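Local coordinates for TRAP dicarboxylate ABC transporter, substrate-binding protein (PDB 4OVQ) that binds beta-D-glucuronate and probably serves as the periplasmic solute-binding component of a TRAP transporter, at residues V51-G54 against G55-L59; I107-D110 against V111-F115; F148-G151 against E152-I155; N170-L173 against F174-M177. One frame throughout, in Å; residues are numbered along the deposited sequence.

Interaction 1 (V51-G54 against G55-L59)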
ATOM      1  N   VAL A  51     -18.490  11.671 -15.952  1.00 10.07           N
ATOM      2  CA  VAL A  51     -19.894  11.966 -15.668  1.00 10.08           C
ATOM      3  C   VAL A  51     -20.079  13.281 -14.902  1.00 12.47           C
ATOM      4  O   VAL A  51     -20.834  14.159 -15.340  1.00 13.31           O
ATOM      5  CB  VAL A  51     -20.572  10.797 -14.907  1.00  9.78           C
ATOM      6  CG1 VAL A  51     -21.974  11.216 -14.399  1.00 13.60           C
ATOM      7  CG2 VAL A  51     -20.633   9.554 -15.828  1.00 11.33           C
ATOM      8  N   LYS A  52     -19.346  13.450 -13.815  1.00 11.96           N
ATOM      9  CA  LYS A  52     -19.618  14.570 -12.908  1.00 11.98           C
ATOM     10  C   LYS A  52     -19.097  15.900 -13.457  1.00 22.22           C
ATOM     11  O   LYS A  52     -19.569  16.966 -13.049  1.00 19.95           O
ATOM     12  CB  LYS A  52     -19.041  14.306 -11.520  1.00 14.34           C
ATOM     13  CG  LYS A  52     -19.650  13.153 -10.772  1.00 12.71           C
ATOM     14  CD  LYS A  52     -18.989  12.977  -9.425  1.00 11.60           C
ATOM     15  CE  LYS A  52     -19.349  11.695  -8.764  1.00 13.25           C
ATOM     16  NZ  LYS A  52     -20.781  11.557  -8.407  1.00 14.62           N
ATOM     17  N   THR A  53     -18.143  15.830 -14.382  1.00 14.26           N
ATOM     18  CA  THR A  53     -17.624  17.040 -15.039  1.00 14.60           C
ATOM     19  C   THR A  53     -18.255  17.278 -16.408  1.00 18.61           C
ATOM     20  O   THR A  53     -17.778  18.106 -17.194  1.00 21.07           O
ATOM     21  CB  THR A  53     -16.081  17.012 -15.191  1.00 13.62           C
ATOM     22  OG1 THR A  53     -15.676  16.073 -16.203  1.00 14.67           O
ATOM     23  CG2 THR A  53     -15.388  16.719 -13.864  1.00 19.95           C
ATOM     24  N   GLY A  54     -19.326  16.556 -16.722  1.00 17.39           N
ATOM     25  CA  GLY A  54     -19.945  16.639 -18.040  1.00 20.37           C
ATOM     26  C   GLY A  54     -19.002  16.505 -19.219  1.00 20.18           C
ATOM     27  O   GLY A  54     -19.218  17.122 -20.269  1.00 28.07           O
ATOM     28  N   GLY A  55     -17.957  15.706 -19.068  1.00 19.27           N
ATOM     29  CA  GLY A  55     -17.033  15.449 -20.155  1.00 20.00           C
ATOM     30  C   GLY A  55     -15.876  16.434 -20.249  1.00 14.03           C
ATOM     31  O   GLY A  55     -14.983  16.267 -21.062  1.00 19.95           O
ATOM     32  N   GLU A  56     -15.871  17.437 -19.378  1.00 18.94           N
ATOM     33  CA  GLU A  56     -14.812  18.441 -19.410  1.00 19.34           C
ATOM     34  C   GLU A  56     -13.486  17.861 -18.977  1.00 23.40           C
ATOM     35  O   GLU A  56     -12.433  18.282 -19.455  1.00 24.09           O
ATOM     36  CB  GLU A  56     -15.208  19.618 -18.543  1.00 22.11           C
ATOM     37  CG  GLU A  56     -16.308  20.451 -19.195  1.00 28.22           C
ATOM     38  CD  GLU A  56     -15.824  21.093 -20.480  1.00 32.92           C
ATOM     39  OE1 GLU A  56     -14.669  21.561 -20.487  1.00 40.10           O
ATOM     40  OE2 GLU A  56     -16.579  21.110 -21.477  1.00 37.87           O
ATOM     41  N   TYR A  57     -13.527  16.866 -18.095  1.00 18.11           N
ATOM     42  CA  TYR A  57     -12.302  16.174 -17.711  1.00 16.76           C
ATOM     43  C   TYR A  57     -12.457  14.656 -17.895  1.00 19.84           C
ATOM     44  O   TYR A  57     -13.454  14.078 -17.461  1.00 16.95           O
ATOM     45  CB  TYR A  57     -11.899  16.522 -16.270  1.00 18.04           C
ATOM     46  CG  TYR A  57     -11.564  17.996 -16.097  1.00 15.00           C
ATOM     47  CD1 TYR A  57     -12.550  18.911 -15.818  1.00 20.71           C
ATOM     48  CD2 TYR A  57     -10.254  18.455 -16.240  1.00 20.61           C
ATOM     49  CE1 TYR A  57     -12.268  20.251 -15.679  1.00 19.02           C
ATOM     50  CE2 TYR A  57      -9.962  19.802 -16.104  1.00 20.63           C
ATOM     51  CZ  TYR A  57     -10.973  20.691 -15.811  1.00 17.83           C
ATOM     52  OH  TYR A  57     -10.726  22.042 -15.674  1.00 23.79           O
ATOM     53  N   THR A  58     -11.474  14.024 -18.530  1.00 14.73           N
ATOM     54  CA  THR A  58     -11.473  12.577 -18.675  1.00 14.11           C
ATOM     55  C   THR A  58     -10.136  11.997 -18.222  1.00 14.96           C
ATOM     56  O   THR A  58      -9.145  12.717 -18.074  1.00 15.81           O
ATOM     57  CB  THR A  58     -11.730  12.150 -20.115  1.00 15.54           C
ATOM     58  OG1 THR A  58     -10.620  12.518 -20.942  1.00 18.90           O
ATOM     59  CG2 THR A  58     -12.982  12.808 -20.628  1.00 15.66           C
ATOM     60  N   LEU A  59     -10.112  10.684 -18.049  1.00 13.22           N
ATOM     61  CA  LEU A  59      -8.949   9.989 -17.521  1.00 11.72           C
ATOM     62  C   LEU A  59      -8.759   8.666 -18.236  1.00 14.32           C
ATOM     63  O   LEU A  59      -9.670   7.841 -18.270  1.00 14.06           O
ATOM     64  CB  LEU A  59      -9.126   9.739 -16.030  1.00 11.80           C
ATOM     65  CG  LEU A  59      -8.091   8.885 -15.293  1.00 11.57           C
ATOM     66  CD1 LEU A  59      -6.700   9.505 -15.351  1.00 12.19           C
ATOM     67  CD2 LEU A  59      -8.550   8.806 -13.833  1.00 10.30           C
TER
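Thr53 accepts two hydrogen bonds, from Glu56 N and Tyr57 N. Its carbonyl O takes Glu56 N at 3.0 Å, the bond that closes a type I' beta turn from Thr53 to Glu56. Its hydroxyl OG1 takes Tyr57 N, also at 3.0 Å and with an N-H...O angle of 156°. OG1 lies between the backbone N and the carbonyl carbon (chi1 72°), which turns it to Tyr57; it also hydrogen-bonds to Leu49 O, one turn back in the helix. Gly54 and Gly55 form the corner. Gly54, at positive phi, is the C-prime residue of a Schellman motif: Gly54 N bonds to Val51 O at 3.2 Å, and Gly55 N reaches Ala50 O. A side chain on Gly55 would clash with Gly54 O. Farther out, Thr53 CB sits at the edge of the Tyr57 ring, 4.1 Å from Tyr57 CD1. A valine in place of Thr53 would probably leave Tyr57 N without its acceptor and Leu49 O without its hydroxyl partner. The turn joins helix 37-52 to strand 58-62 in a beta-alpha-beta unit that begins with strand 25-29. Thr53 packs on Met250 and Ala253 of helix 248-282, and Tyr57 on Met250.

Interaction 2 (I107-D110 against V111-F115)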
ATOM      1  N   ILE A 107       1.530  -0.603  13.681  1.00 25.94           N
ATOM      2  CA  ILE A 107       1.010   0.674  14.186  1.00 22.35           C
ATOM      3  C   ILE A 107      -0.523   0.741  14.233  1.00 26.60           C
ATOM      4  O   ILE A 107      -1.097   1.456  15.062  1.00 29.32           O
ATOM      5  CB  ILE A 107       1.585   1.890  13.434  1.00 24.50           C
ATOM      6  CG1 ILE A 107       1.312   3.157  14.262  1.00 27.25           C
ATOM      7  CG2 ILE A 107       1.006   2.001  12.038  1.00 23.43           C
ATOM      8  CD1 ILE A 107       1.847   4.411  13.646  1.00 27.13           C
ATOM      9  N   PHE A 108      -1.185  -0.007  13.365  1.00 27.57           N
ATOM     10  CA  PHE A 108      -2.631  -0.160  13.445  1.00 28.60           C
ATOM     11  C   PHE A 108      -2.947  -1.541  14.011  1.00 26.37           C
ATOM     12  O   PHE A 108      -2.166  -2.471  13.844  1.00 29.98           O
ATOM     13  CB  PHE A 108      -3.259   0.028  12.062  1.00 28.38           C
ATOM     14  CG  PHE A 108      -2.880   1.321  11.401  1.00 25.96           C
ATOM     15  CD1 PHE A 108      -3.278   2.536  11.943  1.00 24.45           C
ATOM     16  CD2 PHE A 108      -2.123   1.332  10.238  1.00 20.05           C
ATOM     17  CE1 PHE A 108      -2.930   3.736  11.338  1.00 25.27           C
ATOM     18  CE2 PHE A 108      -1.778   2.525   9.626  1.00 24.41           C
ATOM     19  CZ  PHE A 108      -2.184   3.730  10.178  1.00 23.59           C
ATOM     20  N   LYS A 109      -4.065  -1.679  14.719  1.00 30.12           N
ATOM     21  CA  LYS A 109      -4.477  -2.976  15.234  1.00 29.24           C
ATOM     22  C   LYS A 109      -5.182  -3.791  14.163  1.00 29.84           C
ATOM     23  O   LYS A 109      -5.191  -5.019  14.227  1.00 31.88           O
ATOM     24  CB  LYS A 109      -5.405  -2.809  16.452  1.00 28.32           C
ATOM     25  CG  LYS A 109      -5.155  -1.543  17.264  1.00 34.51           C
ATOM     26  CD  LYS A 109      -6.047  -1.449  18.493  1.00 39.93           C
ATOM     27  CE  LYS A 109      -5.423  -0.527  19.519  1.00 41.23           C
ATOM     28  NZ  LYS A 109      -6.448   0.160  20.359  1.00 42.66           N
ATOM     29  N   ASP A 110      -5.764  -3.108  13.175  1.00 24.27           N
ATOM     30  CA  ASP A 110      -6.450  -3.776  12.074  1.00 26.37           C
ATOM     31  C   ASP A 110      -6.953  -2.735  11.082  1.00 22.59           C
ATOM     32  O   ASP A 110      -6.781  -1.537  11.298  1.00 23.73           O
ATOM     33  CB  ASP A 110      -7.608  -4.669  12.566  1.00 34.00           C
ATOM     34  CG  ASP A 110      -8.602  -3.936  13.436  1.00 31.39           C
ATOM     35  OD1 ASP A 110      -8.896  -2.748  13.190  1.00 31.06           O
ATOM     36  OD2 ASP A 110      -9.108  -4.575  14.380  1.00 34.88           O
ATOM     37  N   VAL A 111      -7.552  -3.195   9.986  1.00 18.88           N
ATOM     38  CA  VAL A 111      -7.953  -2.288   8.923  1.00 27.77           C
ATOM     39  C   VAL A 111      -9.042  -1.323   9.397  1.00 25.69           C
ATOM     40  O   VAL A 111      -8.957  -0.116   9.162  1.00 29.47           O
ATOM     41  CB  VAL A 111      -8.394  -3.047   7.668  1.00 25.91           C
ATOM     42  CG1 VAL A 111      -8.957  -2.091   6.635  1.00 25.18           C
ATOM     43  CG2 VAL A 111      -7.231  -3.856   7.113  1.00 30.30           C
ATOM     44  N   PRO A 112     -10.071  -1.839  10.086  1.00 30.83           N
ATOM     45  CA  PRO A 112     -11.064  -0.862  10.541  1.00 29.59           C
ATOM     46  C   PRO A 112     -10.450   0.234  11.397  1.00 23.03           C
ATOM     47  O   PRO A 112     -10.848   1.393  11.272  1.00 27.47           O
ATOM     48  CB  PRO A 112     -12.034  -1.724  11.349  1.00 25.71           C
ATOM     49  CG  PRO A 112     -12.027  -3.018  10.605  1.00 29.54           C
ATOM     50  CD  PRO A 112     -10.546  -3.219  10.277  1.00 26.20           C
ATOM     51  N   HIS A 113      -9.488  -0.124  12.244  1.00 24.47           N
ATOM     52  CA  HIS A 113      -8.749   0.869  13.024  1.00 25.40           C
ATOM     53  C   HIS A 113      -8.050   1.910  12.134  1.00 34.84           C
ATOM     54  O   HIS A 113      -8.133   3.106  12.395  1.00 27.52           O
ATOM     55  CB  HIS A 113      -7.717   0.177  13.907  1.00 26.22           C
ATOM     56  CG  HIS A 113      -6.958   1.111  14.797  1.00 25.84           C
ATOM     57  ND1 HIS A 113      -5.588   1.078  14.918  1.00 32.65           N
ATOM     58  CD2 HIS A 113      -7.381   2.096  15.623  1.00 36.43           C
ATOM     59  CE1 HIS A 113      -5.195   2.011  15.765  1.00 38.25           C
ATOM     60  NE2 HIS A 113      -6.264   2.641  16.211  1.00 30.27           N
HETATM   61  N   MSE A 114      -7.361   1.454  11.087  1.00 32.68           N
HETATM   62  CA  MSE A 114      -6.674   2.363  10.165  1.00 25.76           C
HETATM   63  C   MSE A 114      -7.630   3.415   9.614  1.00 19.36           C
HETATM   64  O   MSE A 114      -7.298   4.601   9.553  1.00 25.73           O
HETATM   65  CB  MSE A 114      -6.044   1.565   9.007  1.00 22.36           C
HETATM   66  CG  MSE A 114      -5.516   2.397   7.771  1.00 16.59           C
HETATM   67 SE   MSE A 114      -4.961   1.123   6.396  1.00 24.76          SE
HETATM   68  CE  MSE A 114      -6.654   1.144   5.378  1.00 24.27           C
ATOM     69  N   PHE A 115      -8.795   2.977   9.168  1.00 23.61           N
ATOM     70  CA  PHE A 115      -9.709   3.890   8.518  1.00 26.74           C
ATOM     71  C   PHE A 115     -10.210   4.890   9.546  1.00 29.82           C
ATOM     72  O   PHE A 115     -10.338   6.068   9.237  1.00 31.32           O
ATOM     73  CB  PHE A 115     -10.841   3.139   7.824  1.00 25.53           C
ATOM     74  CG  PHE A 115     -10.488   2.658   6.432  1.00 18.25           C
ATOM     75  CD1 PHE A 115     -10.298   3.570   5.402  1.00 21.99           C
ATOM     76  CD2 PHE A 115     -10.370   1.313   6.156  1.00 23.53           C
ATOM     77  CE1 PHE A 115      -9.989   3.147   4.123  1.00 25.57           C
ATOM     78  CE2 PHE A 115     -10.063   0.882   4.873  1.00 22.62           C
ATOM     79  CZ  PHE A 115      -9.886   1.803   3.857  1.00 20.46           C
TER
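Asp110 caps the start of helix 111-118 by accepting from His113 N. This is a side-chain N-cap: Asp110 OD1 lies 2.9 Å from His113 N, and the donor meets OD1 nearly along the C-O axis. A chi1 of 54° folds the Asp110 carboxylate forward and brings OD1 over the first turn. Asp110 O accepts from Met114 N at 3.1 Å. One residue thus satisfies two amides of the first turn, one through its side chain and one through its backbone.

His113 returns a bond to the loop. Its ND1 accepts from Lys109 N at 3.2 Å, so ND1 carries no proton in this bond. The donor is tilted 29° from the ring plane. The other ring nitrogen, NE2, hydrogen-bonds to Thr324 O near the C-terminus. Both nitrogens of this buried ring are therefore engaged, which fixes its rotation. Lys109 CG lies over one face of the imidazole in a CH-pi contact, and Phe108 CA lies at its edge, in plane.

The Phe108 ring is held between two residues. Ile107 CG2 covers one face. Met114, a selenomethionine, covers the opposite face. Its SE makes an oblique Met-aromatic contact, while its CB stands 4.1 Å from the Phe108 ring centroid, 13° off the normal.

Interaction 3 (F148-G151 against E152-I155)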
ATOM      1  N   PHE A 148       3.747 -12.404   5.679  1.00 13.19           N
ATOM      2  CA  PHE A 148       4.865 -13.065   5.043  1.00 13.31           C
ATOM      3  C   PHE A 148       4.455 -14.277   4.231  1.00 12.72           C
ATOM      4  O   PHE A 148       3.558 -15.038   4.605  1.00 15.24           O
ATOM      5  CB  PHE A 148       5.888 -13.551   6.092  1.00 11.52           C
ATOM      6  CG  PHE A 148       6.598 -12.444   6.810  1.00 16.00           C
ATOM      7  CD1 PHE A 148       7.457 -11.601   6.127  1.00 15.64           C
ATOM      8  CD2 PHE A 148       6.440 -12.264   8.181  1.00 16.65           C
ATOM      9  CE1 PHE A 148       8.123 -10.591   6.795  1.00 17.24           C
ATOM     10  CE2 PHE A 148       7.099 -11.266   8.834  1.00 18.62           C
ATOM     11  CZ  PHE A 148       7.940 -10.416   8.130  1.00 15.47           C
ATOM     12  N   TYR A 149       5.163 -14.501   3.136  1.00 12.29           N
ATOM     13  CA  TYR A 149       5.064 -15.759   2.429  1.00 13.89           C
ATOM     14  C   TYR A 149       6.430 -16.204   1.901  1.00 17.06           C
ATOM     15  O   TYR A 149       7.273 -15.380   1.563  1.00 11.71           O
ATOM     16  CB  TYR A 149       4.038 -15.698   1.300  1.00 16.48           C
ATOM     17  CG  TYR A 149       4.075 -14.508   0.347  1.00  9.42           C
ATOM     18  CD1 TYR A 149       4.807 -14.547  -0.810  1.00  8.99           C
ATOM     19  CD2 TYR A 149       3.254 -13.409   0.561  1.00  9.81           C
ATOM     20  CE1 TYR A 149       4.778 -13.503  -1.722  1.00 10.19           C
ATOM     21  CE2 TYR A 149       3.214 -12.341  -0.330  1.00  9.67           C
ATOM     22  CZ  TYR A 149       3.980 -12.399  -1.478  1.00  9.74           C
ATOM     23  OH  TYR A 149       3.922 -11.336  -2.363  1.00 10.30           O
ATOM     24  N   ASN A 150       6.644 -17.516   1.831  1.00 15.49           N
ATOM     25  CA  ASN A 150       7.887 -18.066   1.309  1.00 13.29           C
ATOM     26  C   ASN A 150       7.655 -19.511   0.903  1.00 15.72           C
ATOM     27  O   ASN A 150       6.602 -20.071   1.196  1.00 16.86           O
ATOM     28  CB  ASN A 150       9.030 -17.960   2.313  1.00 17.25           C
ATOM     29  CG  ASN A 150       8.927 -18.990   3.427  1.00 17.00           C
ATOM     30  OD1 ASN A 150       9.626 -20.010   3.402  1.00 18.99           O
ATOM     31  ND2 ASN A 150       8.064 -18.730   4.402  1.00 17.33           N
ATOM     32  N   GLY A 151       8.645 -20.100   0.244  1.00 14.74           N
ATOM     33  CA  GLY A 151       8.489 -21.420  -0.335  1.00 18.92           C
ATOM     34  C   GLY A 151       9.059 -22.536   0.526  1.00 22.19           C
ATOM     35  O   GLY A 151       8.830 -23.706   0.239  1.00 29.08           O
ATOM     36  N   GLU A 152       9.756 -22.175   1.599  1.00 23.54           N
ATOM     37  CA  GLU A 152      10.522 -23.153   2.383  1.00 23.67           C
ATOM     38  C   GLU A 152       9.783 -23.670   3.623  1.00 24.29           C
ATOM     39  O   GLU A 152       9.690 -24.882   3.850  1.00 26.53           O
ATOM     40  CB  GLU A 152      11.858 -22.529   2.805  1.00 22.82           C
ATOM     41  CG  GLU A 152      12.623 -23.256   3.924  1.00 31.16           C
ATOM     42  CD  GLU A 152      13.766 -22.392   4.485  1.00 35.88           C
ATOM     43  OE1 GLU A 152      13.929 -21.241   4.024  1.00 38.65           O
ATOM     44  OE2 GLU A 152      14.496 -22.850   5.390  1.00 36.67           O
ATOM     45  N   LYS A 153       9.266 -22.762   4.442  1.00 20.07           N
ATOM     46  CA  LYS A 153       8.722 -23.163   5.732  1.00 21.94           C
ATOM     47  C   LYS A 153       7.783 -22.134   6.329  1.00 26.08           C
ATOM     48  O   LYS A 153       7.855 -20.959   5.994  1.00 20.22           O
ATOM     49  CB  LYS A 153       9.867 -23.357   6.725  1.00 23.77           C
ATOM     50  CG  LYS A 153      10.654 -22.076   6.978  1.00 22.30           C
ATOM     51  CD  LYS A 153      11.937 -22.327   7.745  1.00 21.24           C
ATOM     52  CE  LYS A 153      12.735 -21.053   7.858  1.00 29.22           C
ATOM     53  NZ  LYS A 153      13.864 -21.163   8.809  1.00 29.04           N
ATOM     54  N   PRO A 154       6.906 -22.570   7.239  1.00 25.86           N
ATOM     55  CA  PRO A 154       6.097 -21.614   7.993  1.00 21.18           C
ATOM     56  C   PRO A 154       6.944 -20.673   8.840  1.00 22.50           C
ATOM     57  O   PRO A 154       8.026 -21.050   9.294  1.00 22.98           O
ATOM     58  CB  PRO A 154       5.276 -22.511   8.936  1.00 22.25           C
ATOM     59  CG  PRO A 154       5.269 -23.855   8.290  1.00 27.79           C
ATOM     60  CD  PRO A 154       6.551 -23.971   7.538  1.00 28.22           C
ATOM     61  N   ILE A 155       6.437 -19.464   9.051  1.00 16.88           N
ATOM     62  CA  ILE A 155       7.006 -18.517  10.008  1.00 20.21           C
ATOM     63  C   ILE A 155       6.081 -18.391  11.212  1.00 25.48           C
ATOM     64  O   ILE A 155       4.916 -18.015  11.064  1.00 20.12           O
ATOM     65  CB  ILE A 155       7.158 -17.113   9.376  1.00 18.75           C
ATOM     66  CG1 ILE A 155       8.236 -17.145   8.300  1.00 14.99           C
ATOM     67  CG2 ILE A 155       7.488 -16.075  10.449  1.00 22.61           C
ATOM     68  CD1 ILE A 155       8.122 -15.962   7.307  1.00 16.26           C
TER
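From Phe148 to Ile155 the backbone leaves a strand and doubles back, the two halves running 156° apart end to end. Asn150 spans the bend with three hydrogen bonds. Its OD1 accepts from Glu152 N at 2.8 Å and from Lys153 N at 3.0 Å. Both donors come from the same face of the amide, Glu152 N well above the plane and Lys153 N tilted 21° from it. On the other branch, Asn150 ND2 gives a bond to Lys153 O at 2.7 Å. The acceptor lies almost in the amide plane. With chi1 at 76°, the Asn150 amide swings back over its own backbone and into the bend. Three bonds fix which end is oxygen and which is nitrogen. A leucine in place of Asn150 would probably leave the amides of Glu152 and Lys153 without their acceptor and Lys153 O without its donor, and could let the turn open.

Nearer the mouth of the bend, the packing is apolar. Ile155 CD1 presses on Phe148 CB at 3.5 Å and meets the ring obliquely. The two side chains cross at about a right angle.

Ile155 N and O are held by Ser225 OG and Asn288 ND2. Phe148 and Asn150 pair through their backbones with strand 223-230. The arrangement is an Asx turn, extended by the bond from Lys153 N, at the end of strand 146-150, whose first residue, Arg146, binds beta-D-glucuronate.

Interaction 4 (N170-L173 against F174-M177)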
ATOM      1  N   ASN A 170      10.343  -0.390  -1.618  1.00  8.51           N
ATOM      2  CA  ASN A 170      11.422   0.582  -1.510  1.00 14.05           C
ATOM      3  C   ASN A 170      11.209   1.652  -0.413  1.00 11.99           C
ATOM      4  O   ASN A 170      10.811   2.769  -0.698  1.00 15.86           O
ATOM      5  CB  ASN A 170      11.603   1.233  -2.880  1.00 14.05           C
ATOM      6  CG  ASN A 170      11.987   0.231  -3.950  1.00 15.45           C
ATOM      7  OD1 ASN A 170      13.149  -0.173  -4.056  1.00 19.23           O
ATOM      8  ND2 ASN A 170      11.022  -0.188  -4.746  1.00 13.05           N
ATOM      9  N   ASN A 171      11.470   1.264   0.829  1.00 11.22           N
ATOM     10  CA  ASN A 171      11.337   2.136   1.995  1.00 11.79           C
ATOM     11  C   ASN A 171      12.216   1.567   3.094  1.00 15.04           C
ATOM     12  O   ASN A 171      12.090   0.395   3.460  1.00 10.90           O
ATOM     13  CB  ASN A 171       9.847   2.245   2.415  1.00 10.83           C
ATOM     14  CG  ASN A 171       9.615   3.232   3.576  1.00  9.94           C
ATOM     15  OD1 ASN A 171      10.510   3.480   4.393  1.00 12.10           O
ATOM     16  ND2 ASN A 171       8.416   3.798   3.639  1.00 12.49           N
ATOM     17  N   GLU A 172      13.155   2.368   3.605  1.00 17.48           N
ATOM     18  CA  GLU A 172      14.106   1.851   4.588  1.00 15.97           C
ATOM     19  C   GLU A 172      13.452   1.383   5.891  1.00 15.66           C
ATOM     20  O   GLU A 172      14.053   0.622   6.662  1.00 18.98           O
ATOM     21  CB  GLU A 172      15.207   2.884   4.879  1.00 21.65           C
ATOM     22  CG  GLU A 172      16.372   2.813   3.891  1.00 35.02           C
ATOM     23  CD  GLU A 172      17.363   1.676   4.195  1.00 36.20           C
ATOM     24  OE1 GLU A 172      17.882   1.601   5.334  1.00 38.66           O
ATOM     25  OE2 GLU A 172      17.625   0.864   3.277  1.00 43.84           O
ATOM     26  N   LEU A 173      12.232   1.815   6.172  1.00 13.00           N
ATOM     27  CA  LEU A 173      11.504   1.242   7.300  1.00 15.68           C
ATOM     28  C   LEU A 173      11.328  -0.270   7.147  1.00 13.20           C
ATOM     29  O   LEU A 173      11.337  -1.010   8.118  1.00 16.08           O
ATOM     30  CB  LEU A 173      10.135   1.877   7.479  1.00 19.94           C
ATOM     31  CG  LEU A 173      10.039   3.035   8.455  1.00 27.41           C
ATOM     32  CD1 LEU A 173      11.110   4.077   8.139  1.00 30.40           C
ATOM     33  CD2 LEU A 173       8.626   3.628   8.387  1.00 19.31           C
ATOM     34  N   PHE A 174      11.127  -0.719   5.910  1.00 11.75           N
ATOM     35  CA  PHE A 174      10.866  -2.136   5.661  1.00 12.13           C
ATOM     36  C   PHE A 174      12.165  -2.947   5.662  1.00 10.40           C
ATOM     37  O   PHE A 174      12.182  -4.116   6.081  1.00 11.35           O
ATOM     38  CB  PHE A 174      10.139  -2.328   4.332  1.00 12.42           C
ATOM     39  CG  PHE A 174       8.904  -1.485   4.177  1.00  9.28           C
ATOM     40  CD1 PHE A 174       8.086  -1.184   5.271  1.00  9.02           C
ATOM     41  CD2 PHE A 174       8.571  -0.982   2.947  1.00  9.45           C
ATOM     42  CE1 PHE A 174       6.967  -0.414   5.114  1.00 11.93           C
ATOM     43  CE2 PHE A 174       7.443  -0.194   2.793  1.00  9.02           C
ATOM     44  CZ  PHE A 174       6.662   0.111   3.872  1.00 11.75           C
ATOM     45  N   THR A 175      13.251  -2.329   5.215  1.00 13.60           N
ATOM     46  CA  THR A 175      14.550  -2.990   5.302  1.00 16.65           C
ATOM     47  C   THR A 175      14.882  -3.174   6.780  1.00 13.60           C
ATOM     48  O   THR A 175      15.333  -4.244   7.206  1.00 15.43           O
ATOM     49  CB  THR A 175      15.680  -2.217   4.583  1.00 22.26           C
ATOM     50  OG1 THR A 175      15.750  -0.884   5.081  1.00 32.49           O
ATOM     51  CG2 THR A 175      15.455  -2.167   3.116  1.00 16.60           C
ATOM     52  N   GLY A 176      14.644  -2.136   7.570  1.00 12.89           N
ATOM     53  CA  GLY A 176      14.790  -2.276   9.011  1.00 13.88           C
ATOM     54  C   GLY A 176      13.963  -3.365   9.678  1.00 15.83           C
ATOM     55  O   GLY A 176      14.449  -4.141  10.499  1.00 18.65           O
HETATM   56  N   MSE A 177      12.682  -3.406   9.350  1.00 11.93           N
HETATM   57  CA  MSE A 177      11.789  -4.415   9.869  1.00 11.77           C
HETATM   58  C   MSE A 177      12.393  -5.796   9.641  1.00 11.78           C
HETATM   59  O   MSE A 177      12.406  -6.605  10.538  1.00 13.27           O
HETATM   60  CB  MSE A 177      10.404  -4.310   9.185  1.00 13.11           C
HETATM   61  CG  MSE A 177       9.445  -5.447   9.480  1.00 11.48           C
HETATM   62 SE   MSE A 177       7.821  -5.347   8.457  1.00 24.35          SE
HETATM   63  CE  MSE A 177       8.498  -5.926   6.794  1.00 10.07           C
TER
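Asn171 and Phe174 meet at the N-terminus of helix 172-180, where hydrogen bonds are the main ties. Asn171 is the N-cap: its OD1 accepts from Leu173 N at 3.0 Å, with the donor above the amide plane. Asn171 O takes Phe174 N at 2.9 Å and, weakly, Thr175 N. Glu172 O has two donors on the same face of its plane. Gly176 N supplies the helical bond at 3.0 Å. Thr175 OG1 donates a hydrogen bond to Glu172 O at 2.8 Å, its chi1 of 55° aiming the hydroxyl back at that carbonyl. Leu173 O then accepts from Met177 N at 3.0 Å.

The Glu172 chain bends at chi2, and its carboxylate comes close to the same Thr175 hydroxyl, with Glu172 OE2 3.1 Å from Thr175 OG1.

Packing is carried by the Phe174 ring. Asn171 CB lies 3.4 Å from Phe174 CE2, and Asn171 CG stands over one face, offset toward the rim. The amide and ring planes are 47° apart. The Asn171 side chain points away from its own backbone N (chi1 -176°), which sets the amide over the ring while OD1 reaches Leu173 N. The amide is held at both ends, since Asn171 ND2 also hydrogen-bonds to Asn100 OD1 and Gly90 O. Leu173 CB is 4.3 Å from Phe174 CD1.

The helix is the crossover of a beta-alpha-beta unit between strands 165-168 and 184-187. Thr175 packs on Pro185 and Pro187 of the second strand. Phe174 and Met177 pack on Leu230 of strand 223-230.

The four contacts follow one another along the chain without touching. Interaction 1 stands apart, away from the sugar site: its centre is about 46 Å from that of interaction 3 and lies across the chain's centre from interactions 3 and 4. The other three lie closer to the bound beta-D-glucuronate. The side chain of Phe174 in interaction 4 is about 8 Å from the ligand, and those of Met114 in interaction 2 and Phe148 in interaction 3 are each about 11 Å from it. Interactions 3 and 4 come within about 5 Å at their nearest atoms. Both lie near the sugar-binding Arg146: from its side chain, that of Phe174 is about 6 Å away and that of Phe148 about 8 Å.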